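Local coordinates for nitronate monooxygenase family protein (Pseudomonas aeruginosa, PDB 4QIT) that uses FMN and molecular oxygen to carry out the oxidative denitrification of alkyl nitronates, with the toxin propionate 3-nitronate as its best substrate, at residues P218-I231 against A234-A247. The protein carries 1 engineered substitution. Sequence-based numbering, arbitrary orientation.
Sequences PVVAAGGIMDGRGI and ALELGASAVQMGTA. With FMN (flavin mononucleotide), chain C.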
loop_
_atom_site.group_PDB
_atom_site.type_symbol
_atom_site.label_atom_id
_atom_site.label_comp_id
_atom_site.label_asym_id
_atom_site.label_seq_id
_atom_site.Cartn_x
_atom_site.Cartn_y
_atom_site.Cartn_z
ATOM N N PRO A 218 -14.501 -3.243 16.465
ATOM C CA PRO A 218 -14.194 -1.872 16.055
ATOM C C PRO A 218 -12.813 -1.847 15.409
ATOM O O PRO A 218 -11.889 -2.502 15.897
ATOM C CB PRO A 218 -14.164 -1.107 17.381
ATOM C CG PRO A 218 -15.016 -1.925 18.308
ATOM C CD PRO A 218 -14.783 -3.343 17.909
ATOM N N VAL A 219 -12.689 -1.104 14.317
ATOM C CA VAL A 219 -11.456 -1.041 13.546
ATOM C C VAL A 219 -10.802 0.320 13.726
ATOM O O VAL A 219 -11.422 1.348 13.456
ATOM C CB VAL A 219 -11.733 -1.267 12.050
ATOM C CG1 VAL A 219 -10.431 -1.161 11.238
ATOM C CG2 VAL A 219 -12.374 -2.622 11.827
ATOM N N VAL A 220 -9.553 0.322 14.184
ATOM C CA VAL A 220 -8.775 1.553 14.300
ATOM C C VAL A 220 -7.854 1.615 13.090
ATOM O O VAL A 220 -6.995 0.742 12.935
ATOM C CB VAL A 220 -7.923 1.578 15.592
ATOM C CG1 VAL A 220 -7.152 2.881 15.707
ATOM C CG2 VAL A 220 -8.810 1.384 16.827
ATOM N N ALA A 221 -8.044 2.614 12.226
ATOM C CA ALA A 221 -7.242 2.738 10.990
ATOM C C ALA A 221 -5.852 3.295 11.298
ATOM O O ALA A 221 -5.734 4.339 11.936
ATOM C CB ALA A 221 -7.940 3.655 10.002
ATOM N N ALA A 222 -4.803 2.621 10.819
ATOM C CA ALA A 222 -3.431 3.064 11.062
ATOM C C ALA A 222 -2.623 2.977 9.784
ATOM O O ALA A 222 -2.511 1.909 9.172
ATOM C CB ALA A 222 -2.774 2.230 12.152
ATOM N N GLY A 223 -2.035 4.096 9.378
ATOM C CA GLY A 223 -1.128 4.089 8.238
ATOM C C GLY A 223 -1.450 5.151 7.210
ATOM O O GLY A 223 -2.406 5.044 6.443
ATOM N N GLY A 224 -0.628 6.197 7.205
ATOM C CA GLY A 224 -0.724 7.239 6.203
ATOM C C GLY A 224 -1.672 8.381 6.512
ATOM O O GLY A 224 -1.831 9.290 5.698
ATOM N N ILE A 225 -2.285 8.351 7.687
ATOM C CA ILE A 225 -3.259 9.374 8.066
ATOM C C ILE A 225 -2.548 10.547 8.758
ATOM O O ILE A 225 -1.881 10.360 9.772
ATOM C CB ILE A 225 -4.336 8.751 8.959
ATOM C CG1 ILE A 225 -5.089 7.681 8.153
ATOM C CG2 ILE A 225 -5.297 9.828 9.475
ATOM C CD1 ILE A 225 -5.961 6.760 8.999
ATOM N N MET A 226 -2.683 11.747 8.191
ATOM C CA MET A 226 -1.871 12.903 8.599
ATOM C C MET A 226 -2.708 14.151 8.893
ATOM O O MET A 226 -2.185 15.163 9.364
ATOM C CB MET A 226 -0.865 13.246 7.492
ATOM C CG MET A 226 0.104 12.100 7.157
ATOM S SD MET A 226 1.179 11.686 8.541
ATOM C CE MET A 226 2.195 13.157 8.560
ATOM N N ASP A 227 -3.997 14.091 8.585
ATOM C CA ASP A 227 -4.852 15.263 8.729
ATOM C C ASP A 227 -6.320 14.852 8.864
ATOM O O ASP A 227 -6.643 13.663 8.782
ATOM C CB ASP A 227 -4.619 16.270 7.587
ATOM C CG ASP A 227 -4.874 15.685 6.205
ATOM O OD1 ASP A 227 -5.536 14.638 6.081
ATOM O OD2 ASP A 227 -4.413 16.292 5.213
ATOM N N GLY A 228 -7.202 15.817 9.110
ATOM C CA GLY A 228 -8.598 15.475 9.315
ATOM C C GLY A 228 -9.276 14.872 8.099
ATOM O O GLY A 228 -10.197 14.073 8.253
ATOM N N ARG A 229 -8.847 15.259 6.897
ATOM C CA ARG A 229 -9.350 14.623 5.674
ATOM C C ARG A 229 -9.055 13.122 5.681
ATOM O O ARG A 229 -9.927 12.316 5.341
ATOM C CB ARG A 229 -8.755 15.276 4.418
ATOM C CG ARG A 229 -9.444 16.572 3.997
ATOM C CD ARG A 229 -8.891 17.007 2.658
ATOM N NE ARG A 229 -9.492 18.237 2.151
ATOM C CZ ARG A 229 -10.545 18.275 1.338
ATOM N NH1 ARG A 229 -11.128 17.152 0.946
ATOM N NH2 ARG A 229 -11.022 19.441 0.918
ATOM N N GLY A 230 -7.841 12.744 6.084
ATOM C CA GLY A 230 -7.492 11.333 6.245
ATOM C C GLY A 230 -8.351 10.627 7.286
ATOM O O GLY A 230 -8.771 9.479 7.097
ATOM N N ILE A 231 -8.630 11.311 8.393
ATOM C CA ILE A 231 -9.511 10.752 9.413
ATOM C C ILE A 231 -10.922 10.535 8.871
ATOM O O ILE A 231 -11.501 9.462 9.036
ATOM C CB ILE A 231 -9.542 11.628 10.682
ATOM C CG1 ILE A 231 -8.117 11.860 11.192
ATOM C CG2 ILE A 231 -10.403 10.966 11.745
ATOM C CD1 ILE A 231 -8.059 12.645 12.503
ATOM N N ALA A 234 -10.983 7.532 6.601
ATOM C CA ALA A 234 -10.973 6.303 7.402
ATOM C C ALA A 234 -12.362 5.992 7.950
ATOM O O ALA A 234 -12.813 4.839 7.917
ATOM C CB ALA A 234 -9.986 6.425 8.538
ATOM N N LEU A 235 -13.047 7.017 8.447
ATOM C CA LEU A 235 -14.394 6.822 8.958
ATOM C C LEU A 235 -15.378 6.430 7.850
ATOM O O LEU A 235 -16.262 5.603 8.071
ATOM C CB LEU A 235 -14.872 8.081 9.691
ATOM C CG LEU A 235 -13.977 8.511 10.859
ATOM C CD1 LEU A 235 -14.559 9.730 11.556
ATOM C CD2 LEU A 235 -13.774 7.380 11.854
ATOM N N GLU A 236 -15.252 7.016 6.663
ATOM C CA GLU A 236 -16.089 6.598 5.547
ATOM C C GLU A 236 -15.892 5.121 5.224
ATOM O O GLU A 236 -16.836 4.429 4.823
ATOM C CB GLU A 236 -15.825 7.456 4.302
ATOM C CG GLU A 236 -16.389 8.881 4.402
ATOM C CD GLU A 236 -17.908 8.929 4.401
ATOM O OE1 GLU A 236 -18.544 7.897 4.106
ATOM O OE2 GLU A 236 -18.468 10.012 4.680
ATOM N N LEU A 237 -14.673 4.621 5.422
ATOM C CA LEU A 237 -14.369 3.218 5.113
ATOM C C LEU A 237 -14.942 2.259 6.157
ATOM O O LEU A 237 -14.979 1.045 5.945
ATOM C CB LEU A 237 -12.862 3.009 4.984
ATOM C CG LEU A 237 -12.227 3.737 3.801
ATOM C CD1 LEU A 237 -10.707 3.645 3.906
ATOM C CD2 LEU A 237 -12.711 3.157 2.479
ATOM N N GLY A 238 -15.380 2.814 7.283
ATOM C CA GLY A 238 -15.973 2.031 8.347
ATOM C C GLY A 238 -15.165 1.964 9.629
ATOM O O GLY A 238 -15.544 1.245 10.542
ATOM N N ALA A 239 -14.054 2.694 9.717
ATOM C CA ALA A 239 -13.252 2.673 10.937
ATOM C C ALA A 239 -14.011 3.331 12.083
ATOM O O ALA A 239 -14.865 4.190 11.859
ATOM C CB ALA A 239 -11.918 3.390 10.721
ATOM N N SER A 240 -13.672 2.933 13.303
ATOM C CA SER A 240 -14.233 3.550 14.501
ATOM C C SER A 240 -13.304 4.591 15.107
ATOM O O SER A 240 -13.719 5.354 15.982
ATOM C CB SER A 240 -14.535 2.487 15.553
ATOM O OG SER A 240 -15.493 1.563 15.067
ATOM N N ALA A 241 -12.046 4.609 14.659
ATOM C CA ALA A 241 -11.041 5.540 15.162
ATOM C C ALA A 241 -9.820 5.492 14.254
ATOM O O ALA A 241 -9.768 4.689 13.321
ATOM C CB ALA A 241 -10.654 5.197 16.603
ATOM N N VAL A 242 -8.845 6.353 14.522
ATOM C CA VAL A 242 -7.568 6.315 13.816
ATOM C C VAL A 242 -6.407 6.263 14.798
ATOM O O VAL A 242 -6.526 6.690 15.961
ATOM C CB VAL A 242 -7.387 7.533 12.868
ATOM C CG1 VAL A 242 -8.516 7.571 11.848
ATOM C CG2 VAL A 242 -7.307 8.854 13.655
ATOM N N GLN A 243 -5.289 5.718 14.333
ATOM C CA GLN A 243 -4.051 5.715 15.093
ATOM C C GLN A 243 -2.989 6.331 14.197
ATOM O O GLN A 243 -2.824 5.911 13.038
ATOM C CB GLN A 243 -3.659 4.292 15.496
ATOM C CG GLN A 243 -2.317 4.215 16.200
ATOM C CD GLN A 243 -2.173 2.940 17.003
ATOM O OE1 GLN A 243 -3.034 2.611 17.820
ATOM N NE2 GLN A 243 -1.094 2.205 16.762
ATOM N N MET A 244 -2.294 7.338 14.733
ATOM C CA MET A 244 -1.396 8.189 13.957
ATOM C C MET A 244 -0.048 8.295 14.648
ATOM O O MET A 244 0.024 8.731 15.797
ATOM C CB MET A 244 -2.018 9.588 13.801
ATOM C CG MET A 244 -3.299 9.587 12.974
ATOM S SD MET A 244 -4.224 11.132 13.049
ATOM C CE MET A 244 -3.090 12.219 12.204
ATOM N N GLY A 245 1.012 7.881 13.957
ATOM C CA GLY A 245 2.352 7.940 14.508
ATOM C C GLY A 245 3.166 9.081 13.914
ATOM O O GLY A 245 3.559 10.019 14.617
ATOM N N THR A 246 3.416 8.996 12.611
ATOM C CA THR A 246 4.275 9.965 11.929
ATOM C C THR A 246 3.844 11.410 12.195
ATOM O O THR A 246 4.685 12.288 12.403
ATOM C CB THR A 246 4.294 9.685 10.419
ATOM O OG1 THR A 246 4.772 8.352 10.211
ATOM C CG2 THR A 246 5.213 10.653 9.687
ATOM N N ALA A 247 2.535 11.642 12.246
ATOM C CA ALA A 247 2.013 12.996 12.495
ATOM C C ALA A 247 2.482 13.602 13.822
ATOM O O ALA A 247 2.552 14.837 13.943
ATOM C CB ALA A 247 0.506 13.005 12.426
HETATM N N1 FMN C . 3.782 0.350 16.769
HETATM C C2 FMN C . 3.892 -0.443 17.904
HETATM O O2 FMN C . 3.049 -1.307 18.109
HETATM N N3 FMN C . 4.906 -0.259 18.817
HETATM C C4 FMN C . 5.848 0.718 18.572
HETATM O O4 FMN C . 6.779 0.911 19.349
HETATM C C4A FMN C . 5.750 1.501 17.436
HETATM N N5 FMN C . 6.706 2.459 17.224
HETATM C C5A FMN C . 6.639 3.277 16.121
HETATM C C6 FMN C . 7.623 4.242 15.957
HETATM C C7 FMN C . 7.593 5.096 14.873
HETATM C C7M FMN C . 8.679 6.130 14.778
HETATM C C8 FMN C . 6.580 4.969 13.922
HETATM C C8M FMN C . 6.548 5.879 12.728
HETATM C C9 FMN C . 5.594 3.990 14.090
HETATM C C9A FMN C . 5.613 3.135 15.198
HETATM N N10 FMN C . 4.641 2.153 15.399
HETATM C C10 FMN C . 4.719 1.331 16.521
HETATM C "C1'" FMN C . 3.536 1.959 14.392
HETATM C "C2'" FMN C . 2.270 2.725 14.735
HETATM O "O2'" FMN C . 1.597 2.070 15.779
HETATM C "C3'" FMN C . 1.327 2.789 13.542
HETATM O "O3'" FMN C . 1.177 1.531 12.917
HETATM C "C4'" FMN C . 1.930 3.738 12.530
HETATM O "O4'" FMN C . 2.574 4.802 13.206
HETATM C "C5'" FMN C . 0.811 4.310 11.676
HETATM O "O5'" FMN C . 1.457 4.834 10.556
HETATM P P FMN C . 1.671 6.400 10.374
HETATM O O1P FMN C . 0.659 7.146 11.202
HETATM O O2P FMN C . 1.566 6.677 8.906
HETATM O O3P FMN C . 3.045 6.664 10.894
HETATM O O HOH W 1 -15.077 0.022 12.959
HETATM O O HOH W 2 -1.945 6.752 10.476
HETATM O O HOH W 3 0.442 9.844 11.345
#
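FMN O1P is gripped by Gly245 N, a nearly straight bond of 2.9 Å, and by two waters that tie both segments to the phosphate. One water also donates to Gln243 O and accepts from Gly223 N and Ile225 N; the other links Ile225 O to Ala247 N. Gly224 N binds O2P, while Thr246 holds O3P through both its backbone N and OG1, the latter at 2.5 Å. The phosphate thus sits at the C-terminal ends of two neighbouring parallel strands, as is characteristic of FMN-binding TIM barrels. Ala221 stitches these strands together: its N donates to Ala241 O, and its O accepts from Gln243 N at 2.8 Å. Gln243 CG lies anti to the backbone N (chi1 175°) and the chain runs on extended, carrying NE2 to the ribityl hydroxyl FMN O2' over 2.9 Å. Val242 points to the other side of the sheet, where its CG1 meets Ile231 CG2 and Ile225 CD1, each at 3.9 Å. Ala221 CB and Ala234 CB pack close beside them, 3.7 Å apart. Met244 SD rests against Ile225 CG2, and the bend at chi3 (67°) turns CE to within 3.3 Å of Ile225 O. Asp227 caps helix 228-236 through OD1 to Gly230 N, and its OD2 forms a salt bridge with Arg209 of the second subunit. A Schellman motif at Gly238 closes the helix and leads into strand 241-244, completing a beta-alpha-beta unit. Strand 178-182 flanks 219-222, strand 21-23 adjoins 241-244, and helices 204-212 and 344-355 pack alongside.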